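Local coordinates for protein serine-threonine phosphatase 2C (Toxoplasma gondii, PDB 2I44) that probably removes phosphate groups from serine and threonine residues of other proteins as a calcium-binding member of the metal-dependent PP2C phosphatase family, at residues L105-Y117 against S140-H154. Sequence-based numbering, arbitrary orientation.
Sequences LPQLLDQAVDDMY and SVTAVLAKGFVAVGH
Tyr117 points its hydroxyl onto the helix-facing side of the hairpin formed by strands 140-146 and 149-154, and two side-chain hydroxyls take it up: Ser140 OG lies 2.9 Å from Tyr117 OH, and Thr142 OG1 only 2.8 Å from that same Tyr117 OH. Both are hydrogen bonds, and Thr142 OG1 comes in at the edge of the ring, near its plane. With chi1 at 59°, Thr142 holds OG1 between its backbone N and carbonyl carbon, where the methyl CE of selenomethionine Met116 also meets it tip to tip. Val113 CG1 packs on the bare backbone of Gly153, 4.2 Å from Gly153 CA. The other branch of Val113, CG2, sits 3.8 Å from Ala151 CB, and past it Leu109 lays its own CB on Ala151 while CD1 reaches Phe149 CB; this group is the tightly packed, buried part. This is an outer helix-on-sheet layer of the PP2C alpha-beta-beta-alpha sandwich: helix 98-130 covers the outer surface of one sheet, its segment 105-117 runs at 30° to strand 149-154, and Val141, Ala143 and Leu145 turn to the opposite side, where the sheet faces the other half of the sandwich. Helix 83-92 adds Trp85 against Leu109. At the type I' turn from Ala146 to Phe149, Pro106 and Lys147 are partly exposed while Leu105 and Phe149 stay buried. Pro106 sets CG over one face of the Phe149 ring, 4.1 Å from its centroid, a CH-pi contact. Leu105 CD2 approaches the ring obliquely, 3.6 Å from Phe149 CD2, and also brushes the CB of Lys147, whose extended chain continues from this partly exposed end.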
ATOM      1  N   LEU A 105       8.877 -13.122  16.531  1.00 28.16           N
ATOM      2  CA  LEU A 105       7.707 -12.669  15.783  1.00 28.60           C
ATOM      3  C   LEU A 105       8.017 -11.692  14.647  1.00 28.01           C
ATOM      4  O   LEU A 105       7.456 -11.817  13.562  1.00 29.90           O
ATOM      5  CB  LEU A 105       6.679 -12.054  16.743  1.00 26.19           C
ATOM      6  CG  LEU A 105       5.273 -11.759  16.198  1.00 28.04           C
ATOM      7  CD1 LEU A 105       4.671 -13.021  15.600  1.00 26.57           C
ATOM      8  CD2 LEU A 105       4.383 -11.237  17.311  1.00 26.30           C
ATOM      9  N   PRO A 106       8.909 -10.710  14.877  1.00 28.35           N
ATOM     10  CA  PRO A 106       9.244  -9.746  13.823  1.00 27.60           C
ATOM     11  C   PRO A 106       9.746 -10.358  12.521  1.00 27.10           C
ATOM     12  O   PRO A 106       9.259 -10.008  11.446  1.00 26.59           O
ATOM     13  CB  PRO A 106      10.288  -8.855  14.491  1.00 28.58           C
ATOM     14  CG  PRO A 106       9.822  -8.837  15.912  1.00 29.16           C
ATOM     15  CD  PRO A 106       9.512 -10.300  16.158  1.00 29.37           C
ATOM     16  N   GLN A 107      10.713 -11.269  12.603  1.00 26.17           N
ATOM     17  CA  GLN A 107      11.229 -11.885  11.387  1.00 26.71           C
ATOM     18  C   GLN A 107      10.218 -12.821  10.733  1.00 25.98           C
ATOM     19  O   GLN A 107      10.235 -13.000   9.513  1.00 24.72           O
ATOM     20  CB  GLN A 107      12.539 -12.636  11.658  1.00 30.30           C
ATOM     21  CG  GLN A 107      13.757 -11.723  11.803  1.00 35.63           C
ATOM     22  CD  GLN A 107      13.796 -10.611  10.748  1.00 39.05           C
ATOM     23  OE1 GLN A 107      13.612  -9.427  11.064  1.00 38.37           O
ATOM     24  NE2 GLN A 107      14.028 -10.990   9.489  1.00 37.98           N
ATOM     25  N   LEU A 108       9.346 -13.427  11.534  1.00 24.81           N
ATOM     26  CA  LEU A 108       8.329 -14.311  10.984  1.00 23.58           C
ATOM     27  C   LEU A 108       7.322 -13.461  10.210  1.00 23.38           C
ATOM     28  O   LEU A 108       6.860 -13.848   9.136  1.00 22.46           O
ATOM     29  CB  LEU A 108       7.625 -15.083  12.099  1.00 25.42           C
ATOM     30  CG  LEU A 108       8.425 -16.205  12.777  1.00 25.64           C
ATOM     31  CD1 LEU A 108       7.607 -16.801  13.913  1.00 28.36           C
ATOM     32  CD2 LEU A 108       8.776 -17.283  11.748  1.00 27.12           C
ATOM     33  N   LEU A 109       6.996 -12.292  10.756  1.00 22.36           N
ATOM     34  CA  LEU A 109       6.061 -11.381  10.106  1.00 21.94           C
ATOM     35  C   LEU A 109       6.675 -10.824   8.826  1.00 21.90           C
ATOM     36  O   LEU A 109       5.998 -10.697   7.811  1.00 23.32           O
ATOM     37  CB  LEU A 109       5.690 -10.226  11.042  1.00 21.12           C
ATOM     38  CG  LEU A 109       4.863 -10.566  12.283  1.00 23.17           C
ATOM     39  CD1 LEU A 109       4.655  -9.306  13.129  1.00 24.53           C
ATOM     40  CD2 LEU A 109       3.527 -11.148  11.852  1.00 20.26           C
ATOM     41  N   ASP A 110       7.958 -10.487   8.883  1.00 21.33           N
ATOM     42  CA  ASP A 110       8.667  -9.954   7.728  1.00 21.44           C
ATOM     43  C   ASP A 110       8.578 -10.968   6.595  1.00 21.80           C
ATOM     44  O   ASP A 110       8.126 -10.656   5.487  1.00 19.05           O
ATOM     45  CB  ASP A 110      10.140  -9.688   8.094  1.00 24.85           C
ATOM     46  CG  ASP A 110      10.995  -9.297   6.890  1.00 28.56           C
ATOM     47  OD1 ASP A 110      11.157 -10.126   5.971  1.00 33.16           O
ATOM     48  OD2 ASP A 110      11.518  -8.161   6.866  1.00 30.66           O
ATOM     49  N   GLN A 111       9.000 -12.192   6.888  1.00 20.09           N
ATOM     50  CA  GLN A 111       8.984 -13.266   5.904  1.00 20.30           C
ATOM     51  C   GLN A 111       7.593 -13.548   5.338  1.00 18.71           C
ATOM     52  O   GLN A 111       7.442 -13.808   4.144  1.00 19.35           O
ATOM     53  CB  GLN A 111       9.554 -14.546   6.527  1.00 21.35           C
ATOM     54  CG  GLN A 111       9.634 -15.717   5.570  1.00 22.67           C
ATOM     55  CD  GLN A 111      10.577 -15.452   4.413  1.00 24.66           C
ATOM     56  OE1 GLN A 111      11.755 -15.145   4.617  1.00 28.78           O
ATOM     57  NE2 GLN A 111      10.066 -15.569   3.193  1.00 24.49           N
ATOM     58  N   ALA A 112       6.574 -13.504   6.190  1.00 19.35           N
ATOM     59  CA  ALA A 112       5.211 -13.765   5.732  1.00 17.68           C
ATOM     60  C   ALA A 112       4.734 -12.684   4.760  1.00 17.34           C
ATOM     61  O   ALA A 112       4.079 -12.979   3.761  1.00 16.62           O
ATOM     62  CB  ALA A 112       4.259 -13.849   6.929  1.00 19.61           C
ATOM     63  N   VAL A 113       5.047 -11.431   5.064  1.00 15.40           N
ATOM     64  CA  VAL A 113       4.638 -10.328   4.201  1.00 16.22           C
ATOM     65  C   VAL A 113       5.368 -10.468   2.873  1.00 15.58           C
ATOM     66  O   VAL A 113       4.797 -10.241   1.812  1.00 16.07           O
ATOM     67  CB  VAL A 113       4.958  -8.964   4.856  1.00 15.48           C
ATOM     68  CG1 VAL A 113       4.712  -7.822   3.874  1.00 13.16           C
ATOM     69  CG2 VAL A 113       4.083  -8.779   6.088  1.00 16.31           C
ATOM     70  N   ASP A 114       6.629 -10.870   2.938  1.00 16.95           N
ATOM     71  CA  ASP A 114       7.410 -11.049   1.728  1.00 19.65           C
ATOM     72  C   ASP A 114       6.764 -12.126   0.860  1.00 17.86           C
ATOM     73  O   ASP A 114       6.615 -11.954  -0.354  1.00 15.48           O
ATOM     74  CB  ASP A 114       8.846 -11.452   2.067  1.00 20.59           C
ATOM     75  CG  ASP A 114       9.789 -11.235   0.903  1.00 25.70           C
ATOM     76  OD1 ASP A 114      10.091 -10.061   0.609  1.00 26.81           O
ATOM     77  OD2 ASP A 114      10.215 -12.225   0.271  1.00 25.36           O
ATOM     78  N   ASP A 115       6.385 -13.238   1.488  1.00 18.14           N
ATOM     79  CA  ASP A 115       5.745 -14.345   0.780  1.00 18.01           C
ATOM     80  C   ASP A 115       4.427 -13.896   0.169  1.00 16.93           C
ATOM     81  O   ASP A 115       4.095 -14.263  -0.957  1.00 15.36           O
ATOM     82  CB  ASP A 115       5.475 -15.508   1.735  1.00 21.23           C
ATOM     83  CG  ASP A 115       6.725 -16.292   2.063  1.00 24.68           C
ATOM     84  OD1 ASP A 115       7.803 -15.928   1.552  1.00 26.79           O
ATOM     85  OD2 ASP A 115       6.630 -17.275   2.835  1.00 29.02           O
HETATM   86  N   MSE A 116       3.676 -13.105   0.926  1.00 17.37           N
HETATM   87  CA  MSE A 116       2.392 -12.599   0.457  1.00 18.75           C
HETATM   88  C   MSE A 116       2.534 -11.812  -0.845  1.00 18.47           C
HETATM   89  O   MSE A 116       1.827 -12.066  -1.823  1.00 16.40           O
HETATM   90  CB  MSE A 116       1.764 -11.696   1.521  1.00 21.27           C
HETATM   91  CG  MSE A 116       0.483 -11.004   1.068  1.00 24.51           C
HETATM   92 SE   MSE A 116      -0.202  -9.707   2.367  1.00 37.76          SE
HETATM   93  CE  MSE A 116       0.842  -8.181   1.832  1.00 29.09           C
ATOM     94  N   TYR A 117       3.457 -10.858  -0.850  1.00 16.98           N
ATOM     95  CA  TYR A 117       3.680 -10.031  -2.026  1.00 17.70           C
ATOM     96  C   TYR A 117       4.029 -10.843  -3.263  1.00 17.33           C
ATOM     97  O   TYR A 117       3.356 -10.743  -4.285  1.00 15.43           O
ATOM     98  CB  TYR A 117       4.777  -9.000  -1.745  1.00 18.03           C
ATOM     99  CG  TYR A 117       4.231  -7.705  -1.186  1.00 17.78           C
ATOM    100  CD1 TYR A 117       3.718  -6.718  -2.033  1.00 16.81           C
ATOM    101  CD2 TYR A 117       4.159  -7.490   0.193  1.00 17.45           C
ATOM    102  CE1 TYR A 117       3.147  -5.550  -1.518  1.00 17.77           C
ATOM    103  CE2 TYR A 117       3.586  -6.328   0.716  1.00 17.19           C
ATOM    104  CZ  TYR A 117       3.083  -5.363  -0.145  1.00 17.68           C
ATOM    105  OH  TYR A 117       2.533  -4.209   0.369  1.00 14.94           O
ATOM    106  N   SER A 140       1.067  -0.629  -3.837  1.00 16.87           N
ATOM    107  CA  SER A 140       0.571  -1.268  -2.642  1.00 16.87           C
ATOM    108  C   SER A 140       1.276  -0.792  -1.381  1.00 15.29           C
ATOM    109  O   SER A 140       2.490  -0.605  -1.367  1.00 16.05           O
ATOM    110  CB  SER A 140       0.715  -2.790  -2.755  1.00 16.78           C
ATOM    111  OG  SER A 140       0.447  -3.422  -1.514  1.00 13.55           O
ATOM    112  N   VAL A 141       0.481  -0.547  -0.347  1.00 13.96           N
ATOM    113  CA  VAL A 141       0.985  -0.203   0.975  1.00 13.20           C
ATOM    114  C   VAL A 141       0.135  -1.097   1.849  1.00 13.81           C
ATOM    115  O   VAL A 141      -1.095  -1.018   1.811  1.00 14.70           O
ATOM    116  CB  VAL A 141       0.731   1.264   1.409  1.00 13.61           C
ATOM    117  CG1 VAL A 141       1.730   2.174   0.759  1.00  8.29           C
ATOM    118  CG2 VAL A 141      -0.697   1.667   1.104  1.00 12.93           C
ATOM    119  N   THR A 142       0.778  -1.975   2.605  1.00 14.70           N
ATOM    120  CA  THR A 142       0.046  -2.875   3.480  1.00 13.24           C
ATOM    121  C   THR A 142       0.611  -2.817   4.887  1.00 14.23           C
ATOM    122  O   THR A 142       1.756  -2.433   5.091  1.00 14.62           O
ATOM    123  CB  THR A 142       0.116  -4.336   2.980  1.00 13.72           C
ATOM    124  OG1 THR A 142       1.485  -4.755   2.906  1.00 10.83           O
ATOM    125  CG2 THR A 142      -0.551  -4.471   1.616  1.00 12.17           C
ATOM    126  N   ALA A 143      -0.212  -3.189   5.856  1.00 15.22           N
ATOM    127  CA  ALA A 143       0.199  -3.200   7.251  1.00 15.92           C
ATOM    128  C   ALA A 143      -0.432  -4.403   7.928  1.00 16.60           C
ATOM    129  O   ALA A 143      -1.640  -4.613   7.838  1.00 16.13           O
ATOM    130  CB  ALA A 143      -0.248  -1.913   7.949  1.00 14.15           C
ATOM    131  N   VAL A 144       0.393  -5.200   8.593  1.00 16.76           N
ATOM    132  CA  VAL A 144      -0.107  -6.366   9.294  1.00 16.22           C
ATOM    133  C   VAL A 144       0.090  -6.142  10.794  1.00 18.02           C
ATOM    134  O   VAL A 144       1.219  -6.073  11.277  1.00 16.55           O
ATOM    135  CB  VAL A 144       0.635  -7.644   8.836  1.00 16.04           C
ATOM    136  CG1 VAL A 144       0.183  -8.856   9.660  1.00 14.66           C
ATOM    137  CG2 VAL A 144       0.359  -7.889   7.355  1.00 16.57           C
ATOM    138  N   LEU A 145      -1.019  -5.982  11.511  1.00 18.39           N
ATOM    139  CA  LEU A 145      -0.986  -5.785  12.952  1.00 21.14           C
ATOM    140  C   LEU A 145      -1.082  -7.158  13.609  1.00 22.90           C
ATOM    141  O   LEU A 145      -1.987  -7.931  13.301  1.00 23.38           O
ATOM    142  CB  LEU A 145      -2.167  -4.923  13.406  1.00 19.23           C
ATOM    143  CG  LEU A 145      -2.364  -4.824  14.924  1.00 20.73           C
ATOM    144  CD1 LEU A 145      -1.219  -4.033  15.538  1.00 21.20           C
ATOM    145  CD2 LEU A 145      -3.696  -4.152  15.233  1.00 16.44           C
ATOM    146  N   ALA A 146      -0.146  -7.462  14.504  1.00 24.13           N
ATOM    147  CA  ALA A 146      -0.142  -8.745  15.200  1.00 23.84           C
ATOM    148  C   ALA A 146       0.611  -8.632  16.521  1.00 24.56           C
ATOM    149  O   ALA A 146       1.814  -8.352  16.542  1.00 24.51           O
ATOM    150  CB  ALA A 146       0.501  -9.817  14.327  1.00 21.58           C
ATOM    151  N   LYS A 147      -0.116  -8.844  17.615  1.00 25.65           N
ATOM    152  CA  LYS A 147       0.430  -8.794  18.967  1.00 25.02           C
ATOM    153  C   LYS A 147       1.414  -7.646  19.199  1.00 25.32           C
ATOM    154  O   LYS A 147       2.578  -7.870  19.533  1.00 23.10           O
ATOM    155  CB  LYS A 147       1.109 -10.126  19.308  1.00 26.82           C
ATOM    156  CG  LYS A 147       1.378 -10.325  20.798  1.00 28.63           C
ATOM    157  CD  LYS A 147       2.189 -11.587  21.066  1.00 32.22           C
ATOM    158  CE  LYS A 147       2.445 -11.772  22.559  1.00 36.15           C
ATOM    159  NZ  LYS A 147       3.350 -12.925  22.853  1.00 39.59           N
ATOM    160  N   GLY A 148       0.946  -6.418  19.008  1.00 24.84           N
ATOM    161  CA  GLY A 148       1.799  -5.264  19.239  1.00 26.27           C
ATOM    162  C   GLY A 148       2.804  -4.909  18.162  1.00 27.38           C
ATOM    163  O   GLY A 148       3.549  -3.943  18.315  1.00 27.98           O
ATOM    164  N   PHE A 149       2.838  -5.674  17.077  1.00 26.57           N
ATOM    165  CA  PHE A 149       3.765  -5.395  15.989  1.00 25.37           C
ATOM    166  C   PHE A 149       3.017  -5.076  14.707  1.00 24.21           C
ATOM    167  O   PHE A 149       1.949  -5.630  14.442  1.00 24.51           O
ATOM    168  CB  PHE A 149       4.676  -6.595  15.731  1.00 25.83           C
ATOM    169  CG  PHE A 149       5.718  -6.809  16.790  1.00 28.90           C
ATOM    170  CD1 PHE A 149       6.819  -5.963  16.879  1.00 28.75           C
ATOM    171  CD2 PHE A 149       5.589  -7.844  17.711  1.00 30.94           C
ATOM    172  CE1 PHE A 149       7.779  -6.145  17.873  1.00 31.26           C
ATOM    173  CE2 PHE A 149       6.542  -8.039  18.711  1.00 31.60           C
ATOM    174  CZ  PHE A 149       7.641  -7.186  18.795  1.00 31.51           C
ATOM    175  N   VAL A 150       3.580  -4.168  13.920  1.00 21.90           N
ATOM    176  CA  VAL A 150       2.989  -3.812  12.645  1.00 21.44           C
ATOM    177  C   VAL A 150       4.044  -4.049  11.581  1.00 20.38           C
ATOM    178  O   VAL A 150       5.097  -3.409  11.582  1.00 16.40           O
ATOM    179  CB  VAL A 150       2.539  -2.342  12.598  1.00 23.06           C
ATOM    180  CG1 VAL A 150       2.008  -2.007  11.207  1.00 21.86           C
ATOM    181  CG2 VAL A 150       1.456  -2.111  13.628  1.00 22.24           C
ATOM    182  N   ALA A 151       3.759  -5.001  10.700  1.00 17.39           N
ATOM    183  CA  ALA A 151       4.656  -5.337   9.612  1.00 16.86           C
ATOM    184  C   ALA A 151       4.226  -4.539   8.390  1.00 16.48           C
ATOM    185  O   ALA A 151       3.221  -4.862   7.752  1.00 18.10           O
ATOM    186  CB  ALA A 151       4.580  -6.834   9.319  1.00 16.23           C
ATOM    187  N   VAL A 152       4.981  -3.492   8.077  1.00 14.56           N
ATOM    188  CA  VAL A 152       4.683  -2.645   6.934  1.00 14.09           C
ATOM    189  C   VAL A 152       5.372  -3.150   5.668  1.00 13.15           C
ATOM    190  O   VAL A 152       6.564  -3.468   5.670  1.00 12.29           O
ATOM    191  CB  VAL A 152       5.139  -1.177   7.179  1.00 15.22           C
ATOM    192  CG1 VAL A 152       4.906  -0.344   5.934  1.00 16.99           C
ATOM    193  CG2 VAL A 152       4.380  -0.576   8.345  1.00 14.55           C
ATOM    194  N   GLY A 153       4.607  -3.220   4.588  1.00 12.69           N
ATOM    195  CA  GLY A 153       5.154  -3.647   3.318  1.00 11.70           C
ATOM    196  C   GLY A 153       4.612  -2.728   2.242  1.00 12.47           C
ATOM    197  O   GLY A 153       3.535  -2.146   2.414  1.00 14.41           O
ATOM    198  N   HIS A 154       5.350  -2.563   1.148  1.00 12.95           N
ATOM    199  CA  HIS A 154       4.864  -1.731   0.057  1.00 14.33           C
ATOM    200  C   HIS A 154       5.593  -1.916  -1.259  1.00 14.32           C
ATOM    201  O   HIS A 154       6.717  -2.412  -1.320  1.00 14.96           O
ATOM    202  CB  HIS A 154       4.877  -0.236   0.435  1.00 14.05           C
ATOM    203  CG  HIS A 154       6.143   0.481   0.075  1.00 13.84           C
ATOM    204  ND1 HIS A 154       7.315   0.330   0.784  1.00 15.78           N
ATOM    205  CD2 HIS A 154       6.409   1.380  -0.903  1.00 15.68           C
ATOM    206  CE1 HIS A 154       8.246   1.109   0.264  1.00 16.95           C
ATOM    207  NE2 HIS A 154       7.723   1.757  -0.761  1.00 15.99           N
TER